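Side-chain contacts in beta-gamma-crystallin (Geodia cydonium, PDB 4IAU), which is of unknown function but binds calcium through a beta-gamma-crystallin domain built of Greek key motifs: residues Thr87-His91 / Val92-Gly96; Tyr143-Ala146 / Gly147-Gly150; Asp49-Gly52 / Gly53-Trp57; Arg124-Gln128 / Tyr129-Gly133. All coordinates share one frame; numbering follows the deposited sequence.

Interaction 1. Residues Thr87-His91 / Val92-Gly96. With CA (calcium ion), chain B; GOL (glycerol), chain C.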
loop_
_atom_site.group_PDB
_atom_site.type_symbol
_atom_site.label_atom_id
_atom_site.label_comp_id
_atom_site.label_asym_id
_atom_site.label_seq_id
_atom_site.Cartn_x
_atom_site.Cartn_y
_atom_site.Cartn_z
ATOM N N THR A 87 2.804 0.616 -6.449
ATOM C CA THR A 87 2.471 -0.655 -5.790
ATOM C C THR A 87 0.971 -0.902 -5.976
ATOM O O THR A 87 0.175 0.010 -5.825
ATOM C CB THR A 87 2.847 -0.666 -4.299
ATOM O OG1 THR A 87 4.236 -0.521 -4.168
ATOM C CG2 THR A 87 2.491 -1.958 -3.603
ATOM N N LEU A 88 0.654 -2.157 -6.336
ATOM C CA LEU A 88 -0.694 -2.640 -6.541
ATOM C C LEU A 88 -1.116 -3.528 -5.358
ATOM O O LEU A 88 -0.261 -4.226 -4.803
ATOM C CB LEU A 88 -0.786 -3.439 -7.826
ATOM C CG LEU A 88 -0.247 -2.715 -9.062
ATOM C CD1 LEU A 88 -0.403 -3.646 -10.271
ATOM C CD2 LEU A 88 -0.956 -1.411 -9.287
ATOM N N TYR A 89 -2.394 -3.532 -5.058
ATOM C CA TYR A 89 -2.917 -4.273 -3.907
ATOM C C TYR A 89 -4.147 -5.066 -4.303
ATOM O O TYR A 89 -4.981 -4.626 -5.123
ATOM C CB TYR A 89 -3.272 -3.300 -2.787
ATOM C CG TYR A 89 -2.111 -2.502 -2.304
ATOM C CD1 TYR A 89 -1.300 -2.952 -1.278
ATOM C CD2 TYR A 89 -1.796 -1.251 -2.857
ATOM C CE1 TYR A 89 -0.212 -2.203 -0.812
ATOM C CE2 TYR A 89 -0.725 -0.514 -2.417
ATOM C CZ TYR A 89 0.076 -0.997 -1.388
ATOM O OH TYR A 89 1.136 -0.211 -0.987
ATOM N N LYS A 90 -4.260 -6.252 -3.715
ATOM C CA LYS A 90 -5.376 -7.158 -4.029
ATOM C C LYS A 90 -6.707 -6.597 -3.558
ATOM O O LYS A 90 -7.724 -6.783 -4.213
ATOM C CB LYS A 90 -5.128 -8.508 -3.370
ATOM C CG LYS A 90 -6.203 -9.535 -3.674
ATOM C CD LYS A 90 -5.945 -10.872 -3.027
ATOM C CE LYS A 90 -6.985 -11.885 -3.401
ATOM N NZ LYS A 90 -6.744 -13.177 -2.671
ATOM N N HIS A 91 -6.757 -5.913 -2.418
ATOM C CA HIS A 91 -8.014 -5.414 -1.864
ATOM C C HIS A 91 -8.088 -3.891 -2.001
ATOM O O HIS A 91 -7.066 -3.219 -2.182
ATOM C CB HIS A 91 -8.180 -5.810 -0.430
ATOM C CG HIS A 91 -8.146 -7.253 -0.178
ATOM N ND1 HIS A 91 -8.769 -8.158 -0.996
ATOM C CD2 HIS A 91 -7.522 -7.942 0.778
ATOM C CE1 HIS A 91 -8.540 -9.373 -0.523
ATOM N NE2 HIS A 91 -7.795 -9.289 0.559
ATOM N N VAL A 92 -9.311 -3.401 -1.915
ATOM C CA VAL A 92 -9.503 -1.962 -1.770
ATOM C C VAL A 92 -8.726 -1.490 -0.535
ATOM O O VAL A 92 -8.360 -2.251 0.361
ATOM C CB VAL A 92 -10.970 -1.576 -1.663
ATOM C CG1 VAL A 92 -11.742 -1.908 -2.941
ATOM C CG2 VAL A 92 -11.659 -2.193 -0.424
ATOM N N ASN A 93 -8.457 -0.179 -0.497
ATOM C CA ASN A 93 -7.850 0.425 0.680
ATOM C C ASN A 93 -6.509 -0.237 1.021
ATOM O O ASN A 93 -6.107 -0.386 2.161
ATOM C CB ASN A 93 -8.755 0.388 1.890
ATOM C CG ASN A 93 -10.078 1.098 1.627
ATOM O OD1 ASN A 93 -10.145 2.046 0.857
ATOM N ND2 ASN A 93 -11.125 0.575 2.250
ATOM N N PHE A 94 -5.799 -0.627 -0.040
ATOM C CA PHE A 94 -4.417 -1.069 0.057
ATOM C C PHE A 94 -4.285 -2.330 0.862
ATOM O O PHE A 94 -3.212 -2.600 1.461
ATOM C CB PHE A 94 -3.474 0.047 0.537
ATOM C CG PHE A 94 -3.856 1.345 -0.097
ATOM C CD1 PHE A 94 -3.822 1.489 -1.497
ATOM C CD2 PHE A 94 -4.305 2.419 0.641
ATOM C CE1 PHE A 94 -4.282 2.630 -2.097
ATOM C CE2 PHE A 94 -4.752 3.555 0.045
ATOM C CZ PHE A 94 -4.742 3.666 -1.348
ATOM N N GLY A 95 -5.319 -3.177 0.890
ATOM C CA GLY A 95 -5.249 -4.395 1.640
ATOM C C GLY A 95 -4.739 -5.572 0.846
ATOM O O GLY A 95 -4.706 -5.587 -0.364
ATOM N N GLY A 96 -4.340 -6.618 1.601
ATOM C CA GLY A 96 -4.012 -7.912 1.006
ATOM C C GLY A 96 -2.694 -7.930 0.282
ATOM O O GLY A 96 -1.807 -7.091 0.461
HETATM CA CA CA B . -9.376 -7.656 -5.531
HETATM C C1 GOL C . -12.439 -8.298 -4.162
HETATM O O1 GOL C . -11.878 -7.832 -5.413
HETATM C C2 GOL C . -11.643 -7.690 -3.007
HETATM O O2 GOL C . -10.274 -7.857 -3.279
HETATM C C3 GOL C . -11.988 -6.207 -2.887
HETATM O O3 GOL C . -11.250 -5.551 -1.864
HETATM O O HOH W 1 -9.334 -9.999 -5.375
#

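Interaction 2. Residues Tyr143-Ala146 / Gly147-Gly150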
loop_
_atom_site.group_PDB
_atom_site.type_symbol
_atom_site.label_atom_id
_atom_site.label_comp_id
_atom_site.label_asym_id
_atom_site.label_seq_id
_atom_site.Cartn_x
_atom_site.Cartn_y
_atom_site.Cartn_z
ATOM N N TYR A 143 -5.073 5.729 -5.008
ATOM C CA TYR A 143 -6.202 5.142 -5.728
ATOM C C TYR A 143 -6.804 4.021 -4.869
ATOM O O TYR A 143 -6.352 2.885 -4.904
ATOM C CB TYR A 143 -5.757 4.653 -7.102
ATOM C CG TYR A 143 -5.107 5.719 -7.918
ATOM C CD1 TYR A 143 -5.846 6.661 -8.637
ATOM C CD2 TYR A 143 -3.718 5.830 -7.986
ATOM C CE1 TYR A 143 -5.259 7.634 -9.368
ATOM C CE2 TYR A 143 -3.127 6.797 -8.725
ATOM C CZ TYR A 143 -3.865 7.715 -9.415
ATOM O OH TYR A 143 -3.298 8.706 -10.191
ATOM N N VAL A 144 -7.809 4.353 -4.041
ATOM C CA VAL A 144 -8.279 3.442 -3.039
ATOM C C VAL A 144 -9.183 2.326 -3.574
ATOM O O VAL A 144 -9.458 1.372 -2.839
ATOM C CB VAL A 144 -9.016 4.155 -1.870
ATOM C CG1 VAL A 144 -8.121 5.124 -1.154
ATOM C CG2 VAL A 144 -10.301 4.808 -2.359
ATOM N N ASN A 145 -9.604 2.436 -4.825
ATOM C CA ASN A 145 -10.405 1.397 -5.459
ATOM C C ASN A 145 -10.041 1.376 -6.945
ATOM O O ASN A 145 -9.349 2.233 -7.474
ATOM C CB ASN A 145 -11.920 1.626 -5.181
ATOM C CG ASN A 145 -12.418 2.968 -5.696
ATOM O OD1 ASN A 145 -11.903 3.530 -6.585
ATOM N ND2 ASN A 145 -13.359 3.605 -4.994
ATOM N N ALA A 146 -10.538 0.350 -7.643
ATOM C CA ALA A 146 -10.177 0.147 -9.035
ATOM C C ALA A 146 -10.749 1.235 -9.951
ATOM O O ALA A 146 -10.123 1.667 -10.932
ATOM C CB ALA A 146 -10.646 -1.219 -9.515
ATOM N N GLY A 147 -11.964 1.676 -9.619
ATOM C CA GLY A 147 -12.574 2.713 -10.473
ATOM C C GLY A 147 -11.716 3.944 -10.515
ATOM O O GLY A 147 -11.570 4.542 -11.585
ATOM N N ALA A 148 -11.120 4.352 -9.414
ATOM C CA ALA A 148 -10.244 5.483 -9.424
ATOM C C ALA A 148 -9.079 5.347 -10.429
ATOM O O ALA A 148 -8.611 6.342 -10.988
ATOM C CB ALA A 148 -9.766 5.749 -8.016
ATOM N N LEU A 149 -8.589 4.107 -10.657
ATOM C CA LEU A 149 -7.566 3.785 -11.691
ATOM C C LEU A 149 -8.078 3.733 -13.112
ATOM O O LEU A 149 -7.240 3.726 -14.013
ATOM C CB LEU A 149 -6.900 2.437 -11.474
ATOM C CG LEU A 149 -6.099 2.283 -10.250
ATOM C CD1 LEU A 149 -5.744 0.815 -9.900
ATOM C CD2 LEU A 149 -4.777 3.102 -10.309
ATOM N N GLY A 150 -9.335 3.766 -13.335
ATOM C CA GLY A 150 -9.886 3.679 -14.678
ATOM C C GLY A 150 -10.042 2.279 -15.112
ATOM O O GLY A 150 -10.156 2.103 -16.305
#

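Interaction 3. Residues Asp49-Gly52 / Gly53-Trp57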
loop_
_atom_site.group_PDB
_atom_site.type_symbol
_atom_site.label_atom_id
_atom_site.label_comp_id
_atom_site.label_asym_id
_atom_site.label_seq_id
_atom_site.Cartn_x
_atom_site.Cartn_y
_atom_site.Cartn_z
ATOM N N ASP A 49 -6.647 -8.725 5.248
ATOM C CA ASP A 49 -7.099 -9.745 4.295
ATOM C C ASP A 49 -8.500 -10.258 4.593
ATOM O O ASP A 49 -9.294 -10.438 3.675
ATOM C CB ASP A 49 -6.086 -10.913 4.266
ATOM C CG ASP A 49 -6.302 -11.822 3.083
ATOM O OD1 ASP A 49 -6.414 -11.302 1.929
ATOM O OD2 ASP A 49 -6.371 -13.040 3.298
ATOM N N ALA A 50 -8.814 -10.534 5.873
ATOM C CA ALA A 50 -10.097 -11.174 6.181
ATOM C C ALA A 50 -11.240 -10.281 5.748
ATOM O O ALA A 50 -12.282 -10.787 5.279
ATOM C CB ALA A 50 -10.178 -11.506 7.647
ATOM N N SER A 51 -11.121 -8.971 5.953
ATOM C CA SER A 51 -12.148 -8.029 5.581
ATOM C C SER A 51 -12.097 -7.614 4.119
ATOM O O SER A 51 -12.858 -6.720 3.699
ATOM C CB SER A 51 -12.055 -6.774 6.438
ATOM O OG SER A 51 -10.824 -6.093 6.231
ATOM N N GLY A 52 -11.198 -8.172 3.331
ATOM C CA GLY A 52 -11.067 -7.743 1.949
ATOM C C GLY A 52 -10.818 -6.253 1.840
ATOM O O GLY A 52 -11.292 -5.579 0.931
ATOM N N GLY A 53 -10.015 -5.701 2.783
ATOM C CA GLY A 53 -9.686 -4.316 2.810
ATOM C C GLY A 53 -10.674 -3.402 3.477
ATOM O O GLY A 53 -10.421 -2.206 3.583
ATOM N N GLY A 54 -11.794 -3.966 3.988
ATOM C CA GLY A 54 -12.840 -3.142 4.518
ATOM C C GLY A 54 -12.711 -2.747 5.978
ATOM O O GLY A 54 -13.481 -1.876 6.419
ATOM N N SER A 55 -11.781 -3.304 6.724
ATOM C CA SER A 55 -11.495 -2.878 8.084
ATOM C C SER A 55 -10.745 -1.533 8.045
ATOM O O SER A 55 -10.457 -0.971 6.993
ATOM C CB SER A 55 -10.753 -3.962 8.850
ATOM O OG SER A 55 -11.560 -5.084 9.028
ATOM N N LEU A 56 -10.432 -1.032 9.243
ATOM C CA LEU A 56 -9.789 0.266 9.316
ATOM C C LEU A 56 -8.339 0.187 8.845
ATOM O O LEU A 56 -7.663 -0.832 8.978
ATOM C CB LEU A 56 -9.842 0.831 10.745
ATOM C CG LEU A 56 -11.235 0.981 11.374
ATOM C CD1 LEU A 56 -11.113 1.397 12.802
ATOM C CD2 LEU A 56 -12.115 1.937 10.565
ATOM N N TRP A 57 -7.888 1.287 8.278
ATOM C CA TRP A 57 -6.560 1.439 7.738
ATOM C C TRP A 57 -6.170 2.879 7.766
ATOM O O TRP A 57 -7.035 3.772 7.739
ATOM C CB TRP A 57 -6.539 0.870 6.279
ATOM C CG TRP A 57 -7.412 1.709 5.390
ATOM C CD1 TRP A 57 -8.780 1.610 5.281
ATOM C CD2 TRP A 57 -7.006 2.807 4.571
ATOM N NE1 TRP A 57 -9.239 2.585 4.430
ATOM C CE2 TRP A 57 -8.192 3.327 3.977
ATOM C CE3 TRP A 57 -5.798 3.413 4.274
ATOM C CZ2 TRP A 57 -8.142 4.415 3.110
ATOM C CZ3 TRP A 57 -5.751 4.500 3.408
ATOM C CH2 TRP A 57 -6.933 4.964 2.845
#

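Interaction 4. Residues Arg124-Gln128 / Tyr129-Gly133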
loop_
_atom_site.group_PDB
_atom_site.type_symbol
_atom_site.label_atom_id
_atom_site.label_comp_id
_atom_site.label_asym_id
_atom_site.label_seq_id
_atom_site.Cartn_x
_atom_site.Cartn_y
_atom_site.Cartn_z
ATOM N N ARG A 124 0.328 3.521 -18.224
ATOM C CA ARG A 124 -0.873 3.115 -18.957
ATOM C C ARG A 124 -1.310 1.764 -18.409
ATOM O O ARG A 124 -0.528 0.841 -18.247
ATOM C CB ARG A 124 -0.596 2.988 -20.472
ATOM C CG ARG A 124 -0.308 4.303 -21.118
ATOM C CD ARG A 124 -0.519 4.256 -22.613
ATOM N NE ARG A 124 -1.989 4.493 -22.720
ATOM C CZ ARG A 124 -2.634 5.655 -22.716
ATOM N NH1 ARG A 124 -2.009 6.840 -22.635
ATOM N NH2 ARG A 124 -3.963 5.619 -22.803
ATOM N N LEU A 125 -2.602 1.689 -18.090
ATOM C CA LEU A 125 -3.206 0.563 -17.403
ATOM C C LEU A 125 -4.132 -0.180 -18.374
ATOM O O LEU A 125 -5.023 0.444 -18.973
ATOM C CB LEU A 125 -4.035 1.041 -16.216
ATOM C CG LEU A 125 -3.186 1.444 -14.983
ATOM C CD1 LEU A 125 -2.319 2.654 -15.201
ATOM C CD2 LEU A 125 -4.127 1.660 -13.813
ATOM N N TYR A 126 -3.969 -1.496 -18.431
ATOM C CA TYR A 126 -4.642 -2.375 -19.385
ATOM C C TYR A 126 -5.361 -3.498 -18.691
ATOM O O TYR A 126 -4.911 -4.024 -17.656
ATOM C CB TYR A 126 -3.607 -2.993 -20.335
ATOM C CG TYR A 126 -2.808 -2.055 -21.144
ATOM C CD1 TYR A 126 -1.668 -1.467 -20.602
ATOM C CD2 TYR A 126 -3.113 -1.771 -22.488
ATOM C CE1 TYR A 126 -0.901 -0.597 -21.376
ATOM C CE2 TYR A 126 -2.351 -0.911 -23.254
ATOM C CZ TYR A 126 -1.242 -0.321 -22.685
ATOM O OH TYR A 126 -0.429 0.526 -23.376
ATOM N N GLU A 127 -6.486 -3.940 -19.260
ATOM C CA GLU A 127 -7.302 -5.039 -18.763
ATOM C C GLU A 127 -7.003 -6.333 -19.568
ATOM O O GLU A 127 -7.740 -7.288 -19.477
ATOM C CB GLU A 127 -8.743 -4.689 -18.789
ATOM C CG GLU A 127 -9.117 -3.597 -17.799
ATOM C CD GLU A 127 -10.636 -3.402 -17.707
ATOM O OE1 GLU A 127 -11.413 -4.144 -18.326
ATOM O OE2 GLU A 127 -11.032 -2.444 -17.035
ATOM N N GLN A 128 -5.912 -6.333 -20.317
ATOM C CA GLN A 128 -5.352 -7.526 -20.945
ATOM C C GLN A 128 -3.888 -7.590 -20.652
ATOM O O GLN A 128 -3.278 -6.549 -20.342
ATOM C CB GLN A 128 -5.590 -7.459 -22.470
ATOM C CG GLN A 128 -7.025 -7.566 -22.861
ATOM C CD GLN A 128 -7.228 -7.418 -24.345
ATOM O OE1 GLN A 128 -6.664 -8.201 -25.149
ATOM N NE2 GLN A 128 -8.043 -6.427 -24.671
ATOM N N TYR A 129 -3.287 -8.767 -20.725
ATOM C CA TYR A 129 -1.859 -8.893 -20.537
ATOM C C TYR A 129 -1.116 -8.210 -21.681
ATOM O O TYR A 129 -1.611 -8.013 -22.813
ATOM C CB TYR A 129 -1.484 -10.370 -20.458
ATOM C CG TYR A 129 -2.094 -11.112 -19.314
ATOM C CD1 TYR A 129 -1.952 -10.639 -18.007
ATOM C CD2 TYR A 129 -2.784 -12.288 -19.523
ATOM C CE1 TYR A 129 -2.510 -11.328 -16.940
ATOM C CE2 TYR A 129 -3.320 -12.971 -18.456
ATOM C CZ TYR A 129 -3.204 -12.481 -17.173
ATOM O OH TYR A 129 -3.686 -13.190 -16.080
ATOM N N ASP A 130 0.140 -7.858 -21.410
ATOM C CA ASP A 130 1.096 -7.461 -22.428
ATOM C C ASP A 130 0.641 -6.275 -23.245
ATOM O O ASP A 130 0.975 -6.137 -24.428
ATOM C CB ASP A 130 1.495 -8.661 -23.333
ATOM C CG ASP A 130 2.757 -8.433 -24.078
ATOM O OD1 ASP A 130 3.654 -7.741 -23.555
ATOM O OD2 ASP A 130 2.886 -9.088 -25.146
ATOM N N TYR A 131 -0.069 -5.343 -22.576
ATOM C CA TYR A 131 -0.315 -4.031 -23.143
ATOM C C TYR A 131 -1.226 -4.095 -24.361
ATOM O O TYR A 131 -1.211 -3.237 -25.236
ATOM C CB TYR A 131 0.960 -3.231 -23.460
ATOM C CG TYR A 131 2.049 -3.508 -22.416
ATOM C CD1 TYR A 131 1.860 -3.304 -21.059
ATOM C CD2 TYR A 131 3.297 -3.992 -22.832
ATOM C CE1 TYR A 131 2.864 -3.567 -20.143
ATOM C CE2 TYR A 131 4.313 -4.302 -21.904
ATOM C CZ TYR A 131 4.054 -4.063 -20.574
ATOM O OH TYR A 131 5.025 -4.329 -19.614
ATOM N N ALA A 132 -2.128 -5.073 -24.372
ATOM C CA ALA A 132 -3.152 -5.213 -25.380
ATOM C C ALA A 132 -4.440 -4.501 -24.976
ATOM O O ALA A 132 -4.780 -4.418 -23.808
ATOM C CB ALA A 132 -3.414 -6.719 -25.683
ATOM N N GLY A 133 -5.189 -4.063 -25.986
ATOM C CA GLY A 133 -6.469 -3.451 -25.721
ATOM C C GLY A 133 -6.403 -2.003 -25.305
ATOM O O GLY A 133 -5.347 -1.353 -25.356
HETATM O O HOH W 2 -6.828 -3.484 -22.173
#

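Interaction 1. Residues Thr87-His91 / Val92-Gly96
Tyr89 and Phe94 each set CG opposite their own carbonyl carbon (chi1 -60° and -40°), which lays the tyrosine ring against the Phe94 backbone and swings the phenylalanine ring across it. Phe94 CB stands over the middle of the Tyr89 ring, 3.9 Å from its centroid, a CH-pi contact. Beyond it the edge of the Phe94 ring meets the tyrosine face in an offset edge-to-face pair with planes at 70°, CD1 lying 3.7 Å from Tyr89 CD2. Tyr89, Phe94 and Gly96 have the spacing of the aromatic-x4-aromatic-x-Gly signature of beta-gamma-crystallin Greek keys, where the hairpin after the first strand folds over. An alanine at Tyr89 is likely to leave Phe94 CB without an aromatic face and open a gap beside Ile40 and Leu117, whose side chains touch those of both Tyr89 and Phe94. Across the turn His91 N donates to Gly95 O at 2.9 Å. His91 CD2 rests 3.5 Å from Gly96 CA, where a side chain would collide with it. At its edge the imidazole donates from ND1 to O2 of a glycerol, probably from the crystallisation liquor (2.8 Å), nearly straight. Glycerol O1 and O2 bind the calcium together with Lys90 O (2.3 Å), a water, Gly112 O, Ser114 OG and Asp154 OD1; Val92 N donates to glycerol O3.

Interaction 2. Residues Tyr143-Ala146 / Gly147-Gly150
Asn145 is the N-cap of the short helix 146-149: Ala148 N donates to its OD1 at 3.0 Å, approaching almost in line with the C=O bond. Asn145 chi1 of 60° puts CG between the backbone N and the carbonyl carbon, bringing the amide back over the start of the helix. A leucine in place of Asn145 would probably leave Ala148 N without this acceptor and the helix start free to fray. Among backbone bonds, Leu149 N to Ala146 O is weak, bent although 2.9 Å long, and Gly150 N donates to Gly147 O at 2.9 Å. Gly150, with positive phi, closes the helix in a Schellman motif. Apolar contacts join the helix to Tyr143. Leu149 CD2 lies over the Tyr143 ring face, 4.0 Å from its centroid and displaced toward CG, which it meets at 3.6 Å; the two side chains cross at about a right angle. Ala148 CB comes within 4.1 Å of Tyr143 CD1, and the phenol OH reaches on to Gly139 O. Polar bonds thus define both ends of a single helical turn, whereas dispersion and CH-pi contacts hold that turn against the end of strand 141-143.

Interaction 3. Residues Asp49-Gly52 / Gly53-Trp57
Ser51 OG is gripped by three groups: Ser55 N donates to it at 3.0 Å, and Gln44 OE1 and Asn48 O are its further hydrogen-bond partners. A chi1 of 63° brings this oxygen back over the chain, where it can meet both the residues before it and the amide four positions on. Ser55 turns its own hydroxyl the other way, anti to its carbonyl carbon (chi1 -66°), which leaves OG 3.1 Å from Ser51 CB, so that the two small side chains sit side by side. The backbone between them is a type I' beta turn from Ser51 to Gly54, with Gly54 N donating to Ser51 O at 3.0 Å. Both central residues, Gly52 and Gly53, have positive phi; a side chain on Gly53 would run into Gly52 O. This turn follows directly on a type I turn from Asp49 to Gly52, closed by Gly52 N to Asp49 O at 3.0 Å. Gly52 is also the C-prime residue of the Schellman motif that ends helix 45-48, Gly53 N reaching back to Asn48 O, and the chain then leaves toward strand 57-61. Asp49 and the glycine turn meet the calcium-binding domain: Asp49 OD1 bonds His91 NE2, Gly53 O accepts from Asn93 ND2, and Gly52 O bonds the glycerol that chelates the calcium. Farther along, Leu56 N donates to Gln43 OE1, and the Trp57 ring meets Phe94 edge-to-face.

Interaction 4. Residues Arg124-Gln128 / Tyr129-Gly133
Tyr126 presents one ring face to the backbone of Tyr131, whose CA stands almost squarely over the ring centre, 3.5 Å from the centroid, in a CH-pi contact. The Tyr131 ring then leans its edge toward the same face: an offset edge-to-face pair with centroids 5.7 Å apart and planes at 60°. The backbone puts Tyr131 CB 3.7 Å from Tyr126 CZ; a chi1 of -35°, displaced from the staggered value, sets how the Tyr131 ring leans, with CD1 near Tyr126 CE1. Gly133 O lies in the plane of the Tyr126 ring at its edge, 3.7 Å from CD2. Tyr126, Tyr131 and Gly133 match the aromatic-x4-aromatic-x-Gly spacing of the beta-gamma-crystallin folded hairpin, here between strands 123-126 and 135-138. Gln128 runs extended alongside the returning chain, OE1 3.6 Å from Ala132 CB and NE2 3.5 Å from Gly133 CA; a side chain on that glycine would strike the amide. Water 2 bridges the segments, accepting from Glu127 N and donating to Ala132 O at 2.8 Å. With no direct hydrogen bond between them, the two segments are joined by the aromatic pair and the water, with Ser158 OG bonding both Gln128 O and Tyr131 N.

Interactions 1 and 4 repeat one folded-hairpin pattern, their centres 19 Å apart, but only interaction 1 supplies a calcium ligand. Interaction 2 lies between them: its Val144 O takes a probable hydrogen bond from Asn93 N of interaction 1 at 3.0 Å, and its Leu149 CB packs on Leu125 CD2 of interaction 4 at 3.7 Å. Interaction 3, from the first half of the chain, docks on interaction 1 through Asp49 OD1 to His91 NE2, 2.8 Å. Asp49 may help orient His91, which meets the metal through glycerol O2. Interactions 3 and 4 stand about 17 Å apart at their nearest atoms; the side chain of Tyr129 is about 13 Å from the calcium.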